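Local coordinates for geranylgeranyl pyrophosphate synthase (Corynebacterium glutamicum, PDB 3LK5), which probably condenses allylic diphosphates with isopentenyl diphosphate in isoprenoid biosynthesis, using magnesium, as a prenyltransferase of the FPP/GGPP synthase family, at residues L242-H247 and L345-D350; I249-Q254 and S338-S343. All blocks are in the same frame, centred on the assembly; numbering follows the deposited sequence. Where two conformers were deposited one is given.

Contact 1: residues L242-H247 and L345-D350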
ATOM      1  N   LEU A 242     -12.683 -23.314 -10.512  1.00 24.87           N
ATOM      2  CA  LEU A 242     -12.397 -21.928 -10.892  1.00 23.79           C
ATOM      3  C   LEU A 242     -10.915 -21.549 -10.767  1.00 23.69           C
ATOM      4  O   LEU A 242     -10.341 -20.826 -11.627  1.00 23.25           O
ATOM      5  CB  LEU A 242     -13.254 -20.978 -10.031  1.00 24.07           C
ATOM      6  CG  LEU A 242     -14.766 -21.149 -10.211  1.00 27.33           C
ATOM      7  CD1 LEU A 242     -15.519 -20.135  -9.281  1.00 24.34           C
ATOM      8  CD2 LEU A 242     -15.208 -20.995 -11.677  1.00 25.12           C
ATOM      9  N   LEU A 243     -10.283 -22.025  -9.695  1.00 23.30           N
ATOM     10  CA  LEU A 243      -8.876 -21.735  -9.462  1.00 24.54           C
ATOM     11  C   LEU A 243      -8.003 -22.406 -10.522  1.00 25.73           C
ATOM     12  O   LEU A 243      -7.012 -21.813 -10.944  1.00 25.87           O
ATOM     13  CB  LEU A 243      -8.414 -22.162  -8.044  1.00 23.25           C
ATOM     14  CG  LEU A 243      -8.791 -21.206  -6.896  1.00 24.09           C
ATOM     15  CD1 LEU A 243      -8.516 -21.905  -5.510  1.00 24.40           C
ATOM     16  CD2 LEU A 243      -8.046 -19.866  -7.005  1.00 24.53           C
ATOM     17  N   HIS A 244      -8.379 -23.608 -10.945  1.00 27.06           N
ATOM     18  CA  HIS A 244      -7.631 -24.291 -12.025  1.00 28.89           C
ATOM     19  C   HIS A 244      -7.812 -23.567 -13.346  1.00 27.18           C
ATOM     20  O   HIS A 244      -6.855 -23.335 -14.076  1.00 27.00           O
ATOM     21  CB  HIS A 244      -8.092 -25.736 -12.176  1.00 31.91           C
ATOM     22  CG  HIS A 244      -7.498 -26.683 -11.187  1.00 38.27           C
ATOM     23  ND1 HIS A 244      -6.154 -26.992 -11.172  1.00 36.84           N
ATOM     24  CD2 HIS A 244      -8.076 -27.477 -10.251  1.00 36.32           C
ATOM     25  CE1 HIS A 244      -5.920 -27.897 -10.232  1.00 38.29           C
ATOM     26  NE2 HIS A 244      -7.070 -28.217  -9.663  1.00 38.19           N
ATOM     27  N   TYR A 245      -9.056 -23.223 -13.667  1.00 26.37           N
ATOM     28  CA  TYR A 245      -9.307 -22.352 -14.814  1.00 26.10           C
ATOM     29  C   TYR A 245      -8.472 -21.082 -14.757  1.00 25.11           C
ATOM     30  O   TYR A 245      -7.807 -20.702 -15.740  1.00 24.68           O
ATOM     31  CB  TYR A 245     -10.811 -22.021 -14.899  1.00 25.49           C
ATOM     32  CG  TYR A 245     -11.204 -20.889 -15.839  1.00 26.41           C
ATOM     33  CD1 TYR A 245     -11.725 -21.157 -17.130  1.00 24.27           C
ATOM     34  CD2 TYR A 245     -11.073 -19.535 -15.425  1.00 24.05           C
ATOM     35  CE1 TYR A 245     -12.135 -20.090 -17.966  1.00 25.75           C
ATOM     36  CE2 TYR A 245     -11.434 -18.480 -16.238  1.00 25.94           C
ATOM     37  CZ  TYR A 245     -11.978 -18.754 -17.506  1.00 25.53           C
ATOM     38  OH  TYR A 245     -12.343 -17.666 -18.265  1.00 25.48           O
ATOM     39  N   GLY A 246      -8.462 -20.419 -13.614  1.00 25.14           N
ATOM     40  CA  GLY A 246      -7.760 -19.140 -13.519  1.00 24.72           C
ATOM     41  C   GLY A 246      -6.254 -19.334 -13.693  1.00 25.15           C
ATOM     42  O   GLY A 246      -5.567 -18.458 -14.239  1.00 25.69           O
ATOM     43  N   HIS A 247      -5.728 -20.434 -13.160  1.00 25.17           N
ATOM     44  CA  HIS A 247      -4.285 -20.700 -13.255  1.00 28.02           C
ATOM     45  C   HIS A 247      -3.897 -20.863 -14.750  1.00 25.95           C
ATOM     46  O   HIS A 247      -2.996 -20.157 -15.243  1.00 25.52           O
ATOM     47  CB  HIS A 247      -3.915 -21.972 -12.473  1.00 32.26           C
ATOM     48  CG  HIS A 247      -2.537 -22.503 -12.755  1.00 36.09           C
ATOM     49  ND1 HIS A 247      -2.259 -23.371 -13.799  1.00 35.81           N
ATOM     50  CD2 HIS A 247      -1.366 -22.338 -12.087  1.00 35.68           C
ATOM     51  CE1 HIS A 247      -0.970 -23.681 -13.785  1.00 36.55           C
ATOM     52  NE2 HIS A 247      -0.406 -23.069 -12.756  1.00 36.76           N
ATOM     53  N   LEU A 345     -10.275 -24.326 -20.050  1.00 28.59           N
ATOM     54  CA  LEU A 345     -11.693 -24.473 -20.368  1.00 30.32           C
ATOM     55  C   LEU A 345     -12.281 -25.780 -19.849  1.00 31.03           C
ATOM     56  O   LEU A 345     -13.411 -25.800 -19.333  1.00 30.26           O
ATOM     57  CB  LEU A 345     -11.925 -24.369 -21.871  1.00 31.49           C
ATOM     58  CG  LEU A 345     -11.653 -23.022 -22.529  1.00 28.37           C
ATOM     59  CD1 LEU A 345     -11.832 -23.179 -24.023  1.00 32.95           C
ATOM     60  CD2 LEU A 345     -12.615 -21.983 -21.972  1.00 32.98           C
ATOM     61  N   ALA A 346     -11.493 -26.860 -19.957  1.00 31.96           N
ATOM     62  CA  ALA A 346     -11.936 -28.200 -19.531  1.00 32.50           C
ATOM     63  C   ALA A 346     -12.278 -28.231 -18.056  1.00 32.28           C
ATOM     64  O   ALA A 346     -13.221 -28.910 -17.645  1.00 31.43           O
ATOM     65  CB  ALA A 346     -10.863 -29.274 -19.845  1.00 32.76           C
ATOM     66  N   HIS A 347     -11.515 -27.479 -17.257  1.00 31.89           N
ATOM     67  CA  HIS A 347     -11.811 -27.331 -15.835  1.00 32.62           C
ATOM     68  C   HIS A 347     -13.230 -26.852 -15.505  1.00 32.86           C
ATOM     69  O   HIS A 347     -13.784 -27.258 -14.491  1.00 33.84           O
ATOM     70  CB  HIS A 347     -10.747 -26.479 -15.129  1.00 32.61           C
ATOM     71  CG  HIS A 347      -9.454 -27.198 -14.947  1.00 35.07           C
ATOM     72  ND1 HIS A 347      -9.310 -28.254 -14.072  1.00 33.48           N
ATOM     73  CD2 HIS A 347      -8.238 -27.007 -15.510  1.00 34.26           C
ATOM     74  CE1 HIS A 347      -8.065 -28.690 -14.110  1.00 35.35           C
ATOM     75  NE2 HIS A 347      -7.389 -27.949 -14.974  1.00 34.61           N
ATOM     76  N   LEU A 348     -13.829 -26.046 -16.365  1.00 32.33           N
ATOM     77  CA  LEU A 348     -15.216 -25.611 -16.161  1.00 34.09           C
ATOM     78  C   LEU A 348     -16.280 -26.714 -16.273  1.00 35.64           C
ATOM     79  O   LEU A 348     -17.399 -26.542 -15.786  1.00 35.73           O
ATOM     80  CB  LEU A 348     -15.579 -24.496 -17.141  1.00 34.24           C
ATOM     81  CG  LEU A 348     -14.715 -23.252 -17.086  1.00 35.72           C
ATOM     82  CD1 LEU A 348     -15.153 -22.321 -18.230  1.00 35.26           C
ATOM     83  CD2 LEU A 348     -14.855 -22.584 -15.718  1.00 34.91           C
ATOM     84  N   ASP A 349     -15.937 -27.823 -16.921  1.00 36.13           N
ATOM     85  CA  ASP A 349     -16.886 -28.928 -17.082  1.00 38.47           C
ATOM     86  C   ASP A 349     -16.872 -29.840 -15.880  1.00 38.89           C
ATOM     87  O   ASP A 349     -17.631 -30.810 -15.829  1.00 37.98           O
ATOM     88  CB  ASP A 349     -16.537 -29.775 -18.311  1.00 40.35           C
ATOM     89  CG  ASP A 349     -16.459 -28.965 -19.581  1.00 56.21           C
ATOM     90  OD1 ASP A 349     -17.276 -28.042 -19.751  1.00 42.62           O
ATOM     91  OD2 ASP A 349     -15.569 -29.257 -20.415  1.00 43.25           O
ATOM     92  N   ASP A 350     -15.999 -29.538 -14.923  1.00 39.71           N
ATOM     93  CA  ASP A 350     -15.766 -30.434 -13.782  1.00 41.31           C
ATOM     94  C   ASP A 350     -16.737 -30.234 -12.621  1.00 39.30           C
ATOM     95  O   ASP A 350     -16.731 -31.007 -11.677  1.00 38.29           O
ATOM     96  CB  ASP A 350     -14.312 -30.319 -13.299  1.00 43.47           C
ATOM     97  CG  ASP A 350     -13.340 -31.050 -14.220  1.00 49.29           C
ATOM     98  OD1 ASP A 350     -13.784 -31.818 -15.099  1.00 44.46           O
ATOM     99  OD2 ASP A 350     -12.128 -30.864 -14.071  1.00 44.99           O
TER
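Y245 OH is the best-held polar atom here, gripped by two hydrogen bonds, one with the carbonyl O of L361 and one with the hydroxyl of Y69. With CG anti to the backbone N (chi1 167°), the buried phenol ring is carried alongside L348, the two side chains crossing obliquely: L348 CG, neither over the face nor at the edge, lies 3.7 Å from Y245 CD1, and L348 CD1 is 3.8 Å from Y245 CE1. At the ring edge L345 adds a looser touch, CD2 to Y245 CE1 at 4.5 Å. The other half is a pair of imidazoles, nearer solvent. H244 and H347 form an offset stack with centroids 4.5 Å apart and planes only 8° from parallel. The offset brings H244 CB over the middle of the H347 ring, 3.3 Å from its centroid and 7° off the normal, a well-directed CH-pi contact. H244 ND1 and H347 NE2 are 4.1 Å apart, so protonating both rings at once would probably be disfavoured. Within this all-helical prenyl synthase fold, the contact joins helix 236-263 to the C-terminal part of helix 329-347 and the residues that follow; helix 355-369 packs on Y245, L345 and L348, and helix 205-231 on L242 and Y245.

Contact 2: residues I249-Q254 and S338-S343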
ATOM      1  N   ILE A 249      -5.801 -20.263 -17.699  1.00 24.72           N
ATOM      2  CA  ILE A 249      -6.118 -19.114 -18.524  1.00 23.90           C
ATOM      3  C   ILE A 249      -5.243 -17.887 -18.164  1.00 23.36           C
ATOM      4  O   ILE A 249      -4.862 -17.114 -19.044  1.00 23.24           O
ATOM      5  CB  ILE A 249      -7.662 -18.790 -18.474  1.00 23.56           C
ATOM      6  CG1 ILE A 249      -8.499 -20.035 -18.862  1.00 23.28           C
ATOM      7  CG2 ILE A 249      -7.990 -17.563 -19.380  1.00 24.84           C
ATOM      8  CD1 ILE A 249      -8.027 -20.758 -20.239  1.00 24.24           C
ATOM      9  N   GLY A 250      -4.933 -17.696 -16.878  1.00 23.72           N
ATOM     10  CA  GLY A 250      -4.115 -16.536 -16.485  1.00 24.10           C
ATOM     11  C   GLY A 250      -2.701 -16.600 -17.058  1.00 24.91           C
ATOM     12  O   GLY A 250      -2.136 -15.557 -17.485  1.00 25.48           O
ATOM     13  N   ILE A 251      -2.108 -17.802 -17.028  1.00 25.54           N
ATOM     14  CA  ILE A 251      -0.767 -17.967 -17.629  1.00 26.04           C
ATOM     15  C   ILE A 251      -0.876 -17.724 -19.153  1.00 25.85           C
ATOM     16  O   ILE A 251      -0.078 -16.970 -19.718  1.00 25.87           O
ATOM     17  CB  ILE A 251      -0.125 -19.352 -17.311  1.00 26.97           C
ATOM     18  CG1 ILE A 251       0.241 -19.435 -15.804  1.00 26.52           C
ATOM     19  CG2 ILE A 251       1.159 -19.607 -18.190  1.00 26.75           C
ATOM     20  CD1 ILE A 251       0.439 -20.855 -15.340  1.00 28.34           C
ATOM     21  N   ALA A 252      -1.864 -18.338 -19.800  1.00 25.88           N
ATOM     22  CA  ALA A 252      -2.041 -18.146 -21.252  1.00 24.91           C
ATOM     23  C   ALA A 252      -2.225 -16.677 -21.604  1.00 26.69           C
ATOM     24  O   ALA A 252      -1.717 -16.192 -22.623  1.00 25.27           O
ATOM     25  CB  ALA A 252      -3.223 -18.994 -21.765  1.00 24.48           C
ATOM     26  N   PHE A 253      -2.990 -15.947 -20.767  1.00 26.79           N
ATOM     27  CA  PHE A 253      -3.194 -14.530 -20.994  1.00 28.50           C
ATOM     28  C   PHE A 253      -1.865 -13.764 -20.969  1.00 25.87           C
ATOM     29  O   PHE A 253      -1.635 -12.917 -21.837  1.00 26.13           O
ATOM     30  CB  PHE A 253      -4.173 -13.986 -19.918  1.00 33.05           C
ATOM     31  CG  PHE A 253      -4.235 -12.495 -19.828  1.00 44.81           C
ATOM     32  CD1 PHE A 253      -5.014 -11.760 -20.728  1.00 37.55           C
ATOM     33  CD2 PHE A 253      -3.541 -11.814 -18.816  1.00 37.47           C
ATOM     34  CE1 PHE A 253      -5.113 -10.353 -20.629  1.00 45.10           C
ATOM     35  CE2 PHE A 253      -3.615 -10.396 -18.711  1.00 45.28           C
ATOM     36  CZ  PHE A 253      -4.405  -9.677 -19.631  1.00 39.08           C
ATOM     37  N   GLN A 254      -0.996 -14.037 -19.992  1.00 25.65           N
ATOM     38  CA  GLN A 254       0.290 -13.326 -19.946  1.00 26.81           C
ATOM     39  C   GLN A 254       1.139 -13.686 -21.173  1.00 26.26           C
ATOM     40  O   GLN A 254       1.807 -12.826 -21.748  1.00 26.54           O
ATOM     41  CB  GLN A 254       1.107 -13.693 -18.717  1.00 29.24           C
ATOM     42  CG  GLN A 254       2.378 -12.800 -18.629  1.00 31.40           C
ATOM     43  CD  GLN A 254       2.023 -11.347 -18.619  1.00 32.63           C
ATOM     44  OE1 GLN A 254       1.187 -10.935 -17.825  1.00 33.08           O
ATOM     45  NE2 GLN A 254       2.616 -10.556 -19.513  1.00 31.77           N
ATOM     46  N   SER A 338      -2.182 -22.512 -26.594  1.00 27.69           N
ATOM     47  CA  SER A 338      -3.223 -23.432 -27.055  0.50 28.20           C
ATOM     48  C   SER A 338      -3.530 -24.505 -26.017  1.00 28.95           C
ATOM     49  O   SER A 338      -4.709 -24.774 -25.711  1.00 28.99           O
ATOM     50  CB  SER A 338      -2.789 -24.069 -28.391  0.50 28.07           C
ATOM     51  OG  SER A 338      -2.931 -23.109 -29.415  0.50 28.24           O
ATOM     52  N   GLN A 339      -2.474 -25.129 -25.493  1.00 30.05           N
ATOM     53  CA  GLN A 339      -2.567 -26.207 -24.514  1.00 31.49           C
ATOM     54  C   GLN A 339      -3.278 -25.715 -23.244  1.00 29.24           C
ATOM     55  O   GLN A 339      -4.185 -26.381 -22.705  1.00 27.31           O
ATOM     56  CB  GLN A 339      -1.156 -26.636 -24.083  1.00 34.88           C
ATOM     57  CG  GLN A 339      -0.373 -27.551 -24.991  1.00 64.23           C
ATOM     58  CD  GLN A 339       0.944 -27.982 -24.323  1.00 39.82           C
ATOM     59  OE1 GLN A 339       1.945 -27.242 -24.325  1.00 64.49           O
ATOM     60  NE2 GLN A 339       0.939 -29.176 -23.737  1.00 64.60           N
ATOM     61  N   LEU A 340      -2.820 -24.576 -22.749  1.00 28.05           N
ATOM     62  CA  LEU A 340      -3.381 -23.979 -21.525  1.00 27.52           C
ATOM     63  C   LEU A 340      -4.825 -23.517 -21.687  1.00 27.25           C
ATOM     64  O   LEU A 340      -5.626 -23.601 -20.730  1.00 26.35           O
ATOM     65  CB  LEU A 340      -2.511 -22.804 -21.085  1.00 27.35           C
ATOM     66  CG  LEU A 340      -1.162 -23.168 -20.448  1.00 30.50           C
ATOM     67  CD1 LEU A 340      -0.243 -21.954 -20.401  1.00 28.21           C
ATOM     68  CD2 LEU A 340      -1.407 -23.742 -19.082  1.00 29.27           C
ATOM     69  N   THR A 341      -5.147 -23.008 -22.876  1.00 26.53           N
ATOM     70  CA  THR A 341      -6.511 -22.581 -23.129  1.00 27.97           C
ATOM     71  C   THR A 341      -7.447 -23.805 -23.093  1.00 28.11           C
ATOM     72  O   THR A 341      -8.486 -23.835 -22.422  1.00 25.25           O
ATOM     73  CB  THR A 341      -6.637 -21.768 -24.434  1.00 28.09           C
ATOM     74  OG1 THR A 341      -5.834 -20.585 -24.315  1.00 29.29           O
ATOM     75  CG2 THR A 341      -8.082 -21.353 -24.641  1.00 30.58           C
ATOM     76  N   GLU A 342      -7.015 -24.868 -23.766  1.00 28.16           N
ATOM     77  CA  GLU A 342      -7.789 -26.092 -23.763  1.00 28.71           C
ATOM     78  C   GLU A 342      -7.991 -26.691 -22.344  1.00 27.26           C
ATOM     79  O   GLU A 342      -9.124 -27.084 -21.977  1.00 26.93           O
ATOM     80  CB  GLU A 342      -7.125 -27.098 -24.733  1.00 32.20           C
ATOM     81  CG  GLU A 342      -7.913 -28.381 -24.952  1.00 62.21           C
ATOM     82  CD  GLU A 342      -7.171 -29.391 -25.839  1.00 37.84           C
ATOM     83  OE1 GLU A 342      -6.158 -28.999 -26.483  1.00 63.01           O
ATOM     84  OE2 GLU A 342      -7.602 -30.571 -25.889  1.00 62.84           O
ATOM     85  N   SER A 343      -6.919 -26.767 -21.550  1.00 26.35           N
ATOM     86  CA  SER A 343      -7.029 -27.348 -20.225  1.00 28.21           C
ATOM     87  C   SER A 343      -7.807 -26.430 -19.262  1.00 28.01           C
ATOM     88  O   SER A 343      -8.618 -26.907 -18.455  1.00 27.77           O
ATOM     89  CB  SER A 343      -5.632 -27.727 -19.683  1.00 29.31           C
ATOM     90  OG  SER A 343      -4.816 -26.561 -19.599  1.00 33.97           O
TER
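L340, I249 and A252 lose the most surface in this contact, L340 well ahead. L340 points at the opposite helix, and with CG beside its backbone N (chi1 -74°) and an extended second torsion (165°) the side chain lies against I251 and A252, with D248 and L255 of the same helix also touching it. It sits like a knob in this i, i+3, i+4, i+7 socket, a knobs-into-holes arrangement. Its CB meets A252 CB at 3.9 Å, while its CD1 runs on to I251 CG2 at 3.5 Å, the two branched chains crossing obliquely. The small A252, directed at L340, is consistent with the close backbone approach: CA atoms of A252 and L340 are 6.0 Å apart, local axes 8.4 Å. I249 packs on the other backbone through its tip, CD1 lying 3.7 Å from T341 CA and 3.8 Å from L340 O. T341 OG1 is satisfied by hydrogen bonds with I337 O and T369 OG1. The N-to-C directions of the two short helical segments make an angle of 151°, roughly antiparallel helix packing. In the all-helical prenyl synthase fold, away from the metal-binding aspartates, helix 355-369 packs against I249 and A252, and helix 205-231 against I249 and I251.

Both contacts join helices 236-263 and 329-347, which pair in opposite directions, so contact 2 is nested along the chain inside the loop closed by contact 1. Their centres lie about 10 Å apart, and they adjoin where I249 CD1 comes 4.2 Å from L345 N. Contact 2 is the more buried, with no exposed residue among those that touch and a centre about 14 Å from that of the chain; contact 1 lies about 17 Å out and is only partly buried. The chemistry differs accordingly: aliphatic packing inside, stacked imidazoles toward solvent beside a buried tyrosine. Helices 205-231 and 355-369 pack against both, so the two contacts share the same flanking helices.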